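Local coordinates for oxidoreductase, NAD-binding/iron-sulfur cluster-binding protein (Nitratireductor pacificus pht-3B, PDB 6ZXU) that acts as a catabolic reductive dehalogenase that binds cobalamin and two [4Fe-4S] clusters, probably using them to remove halogen from organohalide substrates, at residues Q57-P62 with V218-L223; V395-R399 with M525-R529; E433-A438 with N635-W641. One frame throughout, in Å; residues are numbered along the deposited sequence.

Interaction 1. Residues Q57-P62 with V218-L223; sequences QPARQP and VVDGVL
Arg60 and Val222 form a single parallel beta bridge, their CA atoms 5.0 Å apart; residues 59-61 and 221-223 run the same way, though on the hairpin side only Val222 and Leu223 are extended. Arg60 supplies both of its backbone groups: its N donates to Gly221 O over 3.0 Å, and its O accepts from Leu223 N at an N-H...O angle of 173°, almost straight. Gly221 precedes the bridge in a type I' turn from Val219 to Val222, whose two central residues both have positive phi. This backbone shape suits glycine, and Gly221 also leaves its carbonyl facing Arg60.

Ala59 is small enough to sit between two branched neighbours: its CB is 3.8 Å from Val218 CG2 and 3.9 Å from Leu223 CD2. Gln57 reaches Val218 from the opposite direction, and the amide NE2 ends 3.5 Å from Val218 CB, a van der Waals touch on an apolar partner. Arg60 and Val222 instead lie side by side. With CG between its own N and carbonyl carbon (chi1 65°), the arginine chain runs out extended beside the valine, and Val222 CG2 sits over one face of the guanidinium, displaced toward its rim. NH1 then turns back to donate to Gln61 O at 2.8 Å, in the guanidinium plane, which helps fix the group's rotation. Pro62 brings its CG up to Leu223 O, 3.8 Å away.

Gln61 faces elsewhere, and its OE1 accepts from Leu234 N of strand 232-239, while Leu223 packs on helix 206-212. The whole is a beta hairpin with a two-residue type I' turn, whose strand 222-224 takes on an irregular segment through one parallel bridge, at the surface and away from the cofactors.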
loop_
_atom_site.group_PDB
_atom_site.type_symbol
_atom_site.label_atom_id
_atom_site.label_comp_id
_atom_site.label_asym_id
_atom_site.label_seq_id
_atom_site.Cartn_x
_atom_site.Cartn_y
_atom_site.Cartn_z
ATOM N N GLN A 57 -16.142 12.442 31.852
ATOM C CA GLN A 57 -15.350 12.180 33.045
ATOM C C GLN A 57 -13.869 12.122 32.704
ATOM O O GLN A 57 -13.495 11.964 31.584
ATOM C CB GLN A 57 -15.753 10.895 33.706
ATOM C CG GLN A 57 -15.804 9.737 32.747
ATOM C CD GLN A 57 -16.236 8.427 33.416
ATOM O OE1 GLN A 57 -15.995 8.214 34.609
ATOM N NE2 GLN A 57 -16.833 7.535 32.639
ATOM N N PRO A 58 -13.014 12.297 33.669
ATOM C CA PRO A 58 -11.620 12.367 33.236
ATOM C C PRO A 58 -11.070 10.999 32.754
ATOM O O PRO A 58 -11.425 9.957 33.311
ATOM C CB PRO A 58 -10.879 12.844 34.493
ATOM C CG PRO A 58 -11.793 12.494 35.649
ATOM C CD PRO A 58 -13.205 12.566 35.095
ATOM N N ALA A 59 -10.158 11.037 31.761
ATOM C CA ALA A 59 -9.615 9.808 31.134
ATOM C C ALA A 59 -8.345 10.048 30.293
ATOM O O ALA A 59 -8.167 11.085 29.744
ATOM C CB ALA A 59 -10.656 9.182 30.235
ATOM N N ARG A 60 -7.479 9.061 30.259
ATOM C CA ARG A 60 -6.280 9.113 29.429
ATOM C C ARG A 60 -6.291 7.927 28.456
ATOM O O ARG A 60 -6.985 6.944 28.661
ATOM C CB ARG A 60 -5.002 9.049 30.282
ATOM C CG ARG A 60 -4.818 7.724 31.017
ATOM C CD ARG A 60 -3.389 7.598 31.547
ATOM N NE ARG A 60 -3.122 6.360 32.292
ATOM C CZ ARG A 60 -2.889 5.146 31.737
ATOM N NH1 ARG A 60 -2.902 4.960 30.402
ATOM N NH2 ARG A 60 -2.685 4.092 32.523
ATOM N N GLN A 61 -5.458 8.052 27.423
ATOM C CA GLN A 61 -5.236 7.012 26.446
ATOM C C GLN A 61 -4.417 5.920 27.039
ATOM O O GLN A 61 -3.642 6.155 27.930
ATOM C CB GLN A 61 -4.534 7.551 25.219
ATOM C CG GLN A 61 -5.306 8.571 24.438
ATOM C CD GLN A 61 -4.632 8.901 23.135
ATOM O OE1 GLN A 61 -4.595 8.074 22.256
ATOM N NE2 GLN A 61 -4.151 10.119 22.980
ATOM N N PRO A 62 -4.603 4.667 26.561
ATOM C CA PRO A 62 -3.662 3.592 26.862
ATOM C C PRO A 62 -2.208 3.928 26.561
ATOM O O PRO A 62 -1.907 4.693 25.667
ATOM C CB PRO A 62 -4.089 2.437 25.912
ATOM C CG PRO A 62 -5.524 2.721 25.611
ATOM C CD PRO A 62 -5.644 4.218 25.599
ATOM N N VAL A 218 -14.661 4.601 29.842
ATOM C CA VAL A 218 -13.604 4.854 30.850
ATOM C C VAL A 218 -13.615 3.774 31.882
ATOM O O VAL A 218 -14.633 3.484 32.438
ATOM C CB VAL A 218 -13.773 6.243 31.491
ATOM C CG1 VAL A 218 -12.621 6.542 32.376
ATOM C CG2 VAL A 218 -13.932 7.326 30.423
ATOM N N VAL A 219 -12.478 3.153 32.121
ATOM C CA VAL A 219 -12.356 2.214 33.224
ATOM C C VAL A 219 -11.138 2.588 34.074
ATOM O O VAL A 219 -9.984 2.570 33.570
ATOM C CB VAL A 219 -12.212 0.776 32.719
ATOM C CG1 VAL A 219 -11.868 -0.169 33.867
ATOM C CG2 VAL A 219 -13.486 0.356 32.023
ATOM N N ASP A 220 -11.392 2.935 35.347
ATOM C CA ASP A 220 -10.343 3.373 36.277
ATOM C C ASP A 220 -9.489 4.525 35.642
ATOM O O ASP A 220 -8.258 4.530 35.722
ATOM C CB ASP A 220 -9.467 2.194 36.703
ATOM N N GLY A 221 -10.172 5.477 35.012
ATOM C CA GLY A 221 -9.540 6.643 34.391
ATOM C C GLY A 221 -8.786 6.421 33.098
ATOM O O GLY A 221 -8.041 7.312 32.673
ATOM N N VAL A 222 -8.923 5.220 32.504
ATOM C CA VAL A 222 -8.228 4.876 31.242
ATOM C C VAL A 222 -9.289 4.487 30.245
ATOM O O VAL A 222 -10.242 3.799 30.585
ATOM C CB VAL A 222 -7.232 3.702 31.420
ATOM C CG1 VAL A 222 -6.401 3.510 30.185
ATOM C CG2 VAL A 222 -6.277 3.954 32.574
ATOM N N LEU A 223 -9.141 4.945 29.018
ATOM C CA LEU A 223 -10.022 4.563 27.927
ATOM C C LEU A 223 -9.880 3.102 27.555
ATOM O O LEU A 223 -8.792 2.557 27.595
ATOM C CB LEU A 223 -9.732 5.375 26.698
ATOM C CG LEU A 223 -10.042 6.851 26.737
ATOM C CD1 LEU A 223 -9.621 7.425 25.409
ATOM C CD2 LEU A 223 -11.524 7.101 27.009
#

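Interaction 2. Residues V395-R399 with M525-R529; sequences VGICR and MSVDR
Ile397 and Asp528 grip each other twice, once through the backbone and once through the carboxylate. Asp528 N donates to Ile397 O at 2.8 Å, approaching somewhat tilted from the carbonyl plane. The aspartate side chain continues along the strand from there. Its CB lies 3.6 Å from Ile397 O; CG, set beside its own backbone N (chi1 -66°), is equally far, 4.0 Å, from Ile397 O and Ile397 N; OD2 then accepts from Ile397 N at 3.0 Å through the lone pair that points away from OD1. The same OD2 comes 3.5 Å from Gly396 CA. OD1 turns to Lys384 of helix 376-390 in a salt bridge, so the carboxylate joins the strand edge to that helix, and the lysine charge probably favours its ionised form.

Apolar contacts lie beside these two bonds. Ile397 crosses Met525 at about a right angle, with its CG2 3.8 Å from Met525 CE and its CD1 near the sulfur, a fit that a flexible thioether makes readily. Val527 lays CG1 against the backbone at Arg399 N, 3.7 Å away, and against the arginine's CG.

Strand 394-399 is an outermost strand of a four-stranded antiparallel sheet: Gly396 and Cys398 bond to strand 422-429, while the N-H and C=O of Ile397 point out of the sheet edge. The loop crosses this edge strand, and Asp528 satisfies both groups, one with its carboxylate and one with its backbone. Strand 514-521 of the same sheet carries Ser514, Lys515 and Ser516, which bind cobalamin.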
loop_
_atom_site.group_PDB
_atom_site.type_symbol
_atom_site.label_atom_id
_atom_site.label_comp_id
_atom_site.label_asym_id
_atom_site.label_seq_id
_atom_site.Cartn_x
_atom_site.Cartn_y
_atom_site.Cartn_z
ATOM N N VAL A 395 7.014 -9.209 4.370
ATOM C CA VAL A 395 8.415 -8.835 4.472
ATOM C C VAL A 395 9.300 -10.004 3.961
ATOM O O VAL A 395 9.064 -11.156 4.294
ATOM C CB VAL A 395 8.884 -8.503 5.923
ATOM C CG1 VAL A 395 10.313 -7.990 5.925
ATOM C CG2 VAL A 395 7.990 -7.500 6.604
ATOM N N GLY A 396 10.202 -9.673 3.063
ATOM C CA GLY A 396 11.203 -10.610 2.578
ATOM C C GLY A 396 12.543 -9.915 2.462
ATOM O O GLY A 396 12.633 -8.724 2.350
ATOM N N ILE A 397 13.598 -10.692 2.355
ATOM C CA ILE A 397 14.946 -10.226 2.325
ATOM C C ILE A 397 15.750 -10.950 1.266
ATOM O O ILE A 397 15.617 -12.180 1.120
ATOM C CB ILE A 397 15.641 -10.483 3.724
ATOM C CG1 ILE A 397 14.807 -9.846 4.841
ATOM C CG2 ILE A 397 17.056 -9.899 3.692
ATOM C CD1 ILE A 397 15.157 -10.309 6.214
ATOM N N CYS A 398 16.499 -10.215 0.506
ATOM C CA CYS A 398 17.401 -10.754 -0.535
ATOM C C CYS A 398 18.709 -9.993 -0.547
ATOM O O CYS A 398 18.834 -8.922 0.023
ATOM C CB CYS A 398 16.726 -10.801 -1.934
ATOM S SG CYS A 398 16.406 -9.212 -2.709
ATOM N N ARG A 399 19.732 -10.549 -1.218
ATOM C CA ARG A 399 20.902 -9.739 -1.567
ATOM C C ARG A 399 20.583 -8.685 -2.612
ATOM O O ARG A 399 19.927 -8.965 -3.611
ATOM C CB ARG A 399 22.017 -10.651 -2.111
ATOM C CG ARG A 399 22.560 -11.484 -1.001
ATOM C CD ARG A 399 23.966 -12.072 -1.265
ATOM N NE ARG A 399 24.540 -12.484 0.043
ATOM C CZ ARG A 399 25.337 -11.714 0.804
ATOM N NH1 ARG A 399 25.731 -10.500 0.404
ATOM N NH2 ARG A 399 25.799 -12.205 1.949
ATOM N N MET A 525 21.893 -10.383 7.298
ATOM C CA MET A 525 20.629 -11.095 7.455
ATOM C C MET A 525 20.646 -12.326 6.591
ATOM O O MET A 525 21.164 -12.222 5.483
ATOM C CB MET A 525 19.468 -10.189 7.015
ATOM C CG MET A 525 19.283 -8.951 7.825
ATOM S SD MET A 525 18.090 -7.736 7.188
ATOM C CE MET A 525 18.915 -7.244 5.681
ATOM N N SER A 526 20.047 -13.404 7.052
ATOM C CA SER A 526 19.752 -14.526 6.173
ATOM C C SER A 526 18.704 -14.131 5.097
ATOM O O SER A 526 17.754 -13.388 5.377
ATOM C CB SER A 526 19.213 -15.699 6.937
ATOM O OG SER A 526 20.129 -16.035 7.941
ATOM N N VAL A 527 18.924 -14.579 3.873
ATOM C CA VAL A 527 18.085 -14.200 2.737
ATOM C C VAL A 527 17.040 -15.241 2.525
ATOM O O VAL A 527 17.175 -16.388 2.985
ATOM C CB VAL A 527 18.906 -13.929 1.420
ATOM C CG1 VAL A 527 19.894 -12.852 1.650
ATOM C CG2 VAL A 527 19.533 -15.153 0.920
ATOM N N ASP A 528 15.897 -14.821 2.007
ATOM C CA ASP A 528 14.857 -15.714 1.564
ATOM C C ASP A 528 15.156 -16.253 0.186
ATOM O O ASP A 528 16.123 -15.863 -0.403
ATOM C CB ASP A 528 13.494 -14.996 1.572
ATOM C CG ASP A 528 13.084 -14.639 3.035
ATOM O OD1 ASP A 528 12.759 -15.548 3.813
ATOM O OD2 ASP A 528 13.121 -13.449 3.420
ATOM N N ARG A 529 14.408 -17.251 -0.222
ATOM C CA ARG A 529 14.536 -17.867 -1.539
ATOM C C ARG A 529 13.306 -17.565 -2.416
ATOM O O ARG A 529 12.232 -17.322 -1.891
ATOM C CB ARG A 529 14.706 -19.382 -1.423
ATOM C CG ARG A 529 16.033 -19.823 -0.856
ATOM C CD ARG A 529 16.252 -21.318 -1.022
ATOM N NE ARG A 529 15.411 -22.126 -0.168
ATOM C CZ ARG A 529 15.036 -23.377 -0.451
ATOM N NH1 ARG A 529 15.353 -23.939 -1.611
ATOM N NH2 ARG A 529 14.280 -24.043 0.408
#

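Interaction 3. Residues E433-A438 with N635-W641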
loop_
_atom_site.group_PDB
_atom_site.type_symbol
_atom_site.label_atom_id
_atom_site.label_comp_id
_atom_site.label_asym_id
_atom_site.label_seq_id
_atom_site.Cartn_x
_atom_site.Cartn_y
_atom_site.Cartn_z
ATOM N N GLU A 433 -11.230 -4.107 -1.001
ATOM C CA GLU A 433 -12.654 -3.697 -0.943
ATOM C C GLU A 433 -12.859 -2.382 -1.710
ATOM O O GLU A 433 -13.840 -2.281 -2.441
ATOM C CB GLU A 433 -13.132 -3.535 0.480
ATOM C CG GLU A 433 -13.483 -4.898 1.116
ATOM C CD GLU A 433 -12.262 -5.761 1.588
ATOM O OE1 GLU A 433 -12.463 -6.988 1.986
ATOM O OE2 GLU A 433 -11.091 -5.216 1.530
ATOM N N THR A 434 -11.894 -1.490 -1.671
ATOM C CA THR A 434 -11.977 -0.300 -2.472
ATOM C C THR A 434 -11.897 -0.637 -3.974
ATOM O O THR A 434 -12.675 -0.156 -4.791
ATOM C CB THR A 434 -10.915 0.716 -2.098
ATOM O OG1 THR A 434 -11.198 1.222 -0.805
ATOM C CG2 THR A 434 -10.880 1.887 -3.052
ATOM N N MET A 435 -10.982 -1.525 -4.353
ATOM C CA MET A 435 -10.847 -1.873 -5.732
ATOM C C MET A 435 -12.090 -2.554 -6.278
ATOM O O MET A 435 -12.355 -2.466 -7.496
ATOM C CB MET A 435 -9.573 -2.767 -5.941
ATOM C CG MET A 435 -8.882 -2.573 -7.252
ATOM S SD MET A 435 -7.239 -3.489 -7.282
ATOM C CE MET A 435 -6.250 -2.521 -6.119
ATOM N N GLU A 436 -12.846 -3.239 -5.435
ATOM C CA GLU A 436 -14.079 -3.876 -5.865
ATOM C C GLU A 436 -15.113 -2.871 -6.383
ATOM O O GLU A 436 -15.850 -3.187 -7.261
ATOM C CB GLU A 436 -14.703 -4.700 -4.704
ATOM C CG GLU A 436 -14.220 -6.146 -4.649
ATOM C CD GLU A 436 -14.295 -6.915 -6.037
ATOM O OE1 GLU A 436 -13.230 -7.102 -6.746
ATOM O OE2 GLU A 436 -15.438 -7.314 -6.452
ATOM N N GLY A 437 -15.193 -1.705 -5.754
ATOM C CA GLY A 437 -16.118 -0.669 -6.146
ATOM C C GLY A 437 -15.711 0.083 -7.408
ATOM O O GLY A 437 -16.510 0.759 -7.994
ATOM N N ALA A 438 -14.426 -0.021 -7.800
ATOM C CA ALA A 438 -13.738 0.884 -8.727
ATOM C C ALA A 438 -13.695 0.267 -10.094
ATOM O O ALA A 438 -13.800 -0.922 -10.263
ATOM C CB ALA A 438 -12.327 1.143 -8.258
ATOM N N ASN A 635 -18.710 -3.497 -7.836
ATOM C CA ASN A 635 -19.614 -3.650 -6.724
ATOM C C ASN A 635 -20.009 -2.257 -6.197
ATOM O O ASN A 635 -19.286 -1.623 -5.483
ATOM C CB ASN A 635 -18.952 -4.490 -5.636
ATOM C CG ASN A 635 -19.853 -4.721 -4.430
ATOM O OD1 ASN A 635 -20.927 -4.103 -4.293
ATOM N ND2 ASN A 635 -19.415 -5.569 -3.516
ATOM N N LEU A 636 -21.204 -1.795 -6.551
ATOM C CA LEU A 636 -21.627 -0.420 -6.286
ATOM C C LEU A 636 -21.717 -0.111 -4.808
ATOM O O LEU A 636 -21.486 1.033 -4.397
ATOM C CB LEU A 636 -22.946 -0.065 -7.060
ATOM N N ILE A 637 -21.887 -1.123 -3.963
ATOM C CA ILE A 637 -21.879 -0.872 -2.515
ATOM C C ILE A 637 -20.535 -0.360 -2.023
ATOM O O ILE A 637 -20.471 0.334 -1.047
ATOM C CB ILE A 637 -22.258 -2.168 -1.767
ATOM C CG1 ILE A 637 -23.767 -2.356 -1.920
ATOM C CG2 ILE A 637 -22.056 -2.085 -0.289
ATOM C CD1 ILE A 637 -24.231 -3.804 -1.916
ATOM N N LYS A 638 -19.461 -0.758 -2.694
ATOM C CA LYS A 638 -18.113 -0.391 -2.255
ATOM C C LYS A 638 -17.598 0.951 -2.804
ATOM O O LYS A 638 -16.451 1.318 -2.587
ATOM C CB LYS A 638 -17.166 -1.500 -2.610
ATOM C CG LYS A 638 -17.510 -2.904 -2.059
ATOM C CD LYS A 638 -17.383 -2.922 -0.563
ATOM C CE LYS A 638 -17.474 -4.328 -0.071
ATOM N NZ LYS A 638 -17.173 -4.333 1.374
ATOM N N ARG A 639 -18.400 1.676 -3.570
ATOM C CA ARG A 639 -18.001 2.932 -4.127
ATOM C C ARG A 639 -18.208 4.041 -3.121
ATOM O O ARG A 639 -19.231 4.728 -3.129
ATOM C CB ARG A 639 -18.727 3.185 -5.452
ATOM C CG ARG A 639 -18.192 4.392 -6.218
ATOM C CD ARG A 639 -18.635 4.317 -7.640
ATOM N NE ARG A 639 -18.421 5.545 -8.377
ATOM C CZ ARG A 639 -18.886 5.701 -9.627
ATOM N NH1 ARG A 639 -19.533 4.705 -10.218
ATOM N NH2 ARG A 639 -18.676 6.814 -10.317
ATOM N N TRP A 640 -17.245 4.232 -2.231
ATOM C CA TRP A 640 -17.450 5.120 -1.127
ATOM C C TRP A 640 -16.919 6.528 -1.373
ATOM O O TRP A 640 -17.175 7.414 -0.544
ATOM C CB TRP A 640 -16.702 4.582 0.109
ATOM C CG TRP A 640 -15.230 4.303 -0.110
ATOM C CD1 TRP A 640 -14.681 3.084 -0.518
ATOM C CD2 TRP A 640 -14.116 5.201 0.062
ATOM N NE1 TRP A 640 -13.300 3.185 -0.629
ATOM C CE2 TRP A 640 -12.928 4.461 -0.275
ATOM C CE3 TRP A 640 -14.010 6.534 0.408
ATOM C CZ2 TRP A 640 -11.682 5.041 -0.251
ATOM C CZ3 TRP A 640 -12.801 7.120 0.394
ATOM C CH2 TRP A 640 -11.636 6.380 0.097
ATOM N N TRP A 641 -16.108 6.726 -2.422
ATOM C CA TRP A 641 -15.396 8.015 -2.639
ATOM C C TRP A 641 -16.231 8.944 -3.519
ATOM O O TRP A 641 -17.155 8.515 -4.238
ATOM C CB TRP A 641 -14.001 7.763 -3.311
ATOM C CG TRP A 641 -14.102 7.015 -4.631
ATOM C CD1 TRP A 641 -14.192 7.564 -5.893
ATOM C CD2 TRP A 641 -14.149 5.606 -4.807
ATOM N NE1 TRP A 641 -14.326 6.577 -6.819
ATOM C CE2 TRP A 641 -14.277 5.363 -6.172
ATOM C CE3 TRP A 641 -14.066 4.522 -3.930
ATOM C CZ2 TRP A 641 -14.407 4.087 -6.668
ATOM C CZ3 TRP A 641 -14.196 3.270 -4.409
ATOM C CH2 TRP A 641 -14.359 3.042 -5.777
HETATM O O HOH W 1 -17.104 -7.294 -4.099
#
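An Asx turn at Asn635, packed against helix 432-437, is the motif here: Asn635 OD1 accepts from Ile637 N, and a short 3-10 segment, 636-638, follows. A separate backbone bond ties the turn to the helix, Asn635 N donating to Glu436 O at 2.9 Å with a straight N-H...O angle of 180°. Asparagine suits this place because, while OD1 closes the turn, ND2 donates to Arg34 O and to a water that itself donates to Glu436 OE2.

The closest pair of CA atoms is that of Gly437 and Lys638, 4.4 Å apart. A beta carbon on Gly437 would fall about 2.6 Å from Lys638 O, so glycine is the residue that fits. Lys638 presses CB against Glu433 O at 3.4 Å; the bend at chi2 (-67°) then folds its chain alongside Glu433. Its NZ donates to the carbonyls of Asn33 and Arg36, and Glu433 OE1 accepts from Asn33 ND2.

The two indoles do different work. Trp640 NE1 donates to Thr434 OG1 over 2.9 Å, the hydroxyl lying in the ring plane at the edge. Trp641 brings its CE3 over one face of Trp640, displaced toward the rim, and its ring edge meets two residues whose small size allows a close approach, CH2 lying 3.6 Å from Gly437 C and 3.7 Å from Ala438 CB. A phenylalanine in place of Trp640 would have no ring N-H, and would probably leave Thr434 OG1 without this donor and open a gap beside Trp641.

Trp640 also meets Phe116 and other residues of helix 103-116, so it bridges that helix and helix 432-437. The contact is a helix-to-loop junction made by an Asx turn and paired tryptophans, with the side chain of Glu436 about 5 Å from a bound sodium ion.

How the interactions relate
The three contacts are well separated, their centres about 43 Å (interactions 1 and 2), about 37 Å (1 and 3) and about 35 Å (2 and 3) apart. Interaction 1 closes before the others open; interactions 2 and 3 interleave along the chain, on opposite sides of its centre. These two share a route: strand 422-429, which pairs with strand 394-399 of interaction 2, leads shortly into helix 432-437 of interaction 3. Helix 103-116, from the chain between the segments of interaction 1, packs on interaction 3 and so brings early and late sequence together. The cobalamin pocket draws on residues from 303 onward, the part of the chain to which interactions 2 and 3 belong.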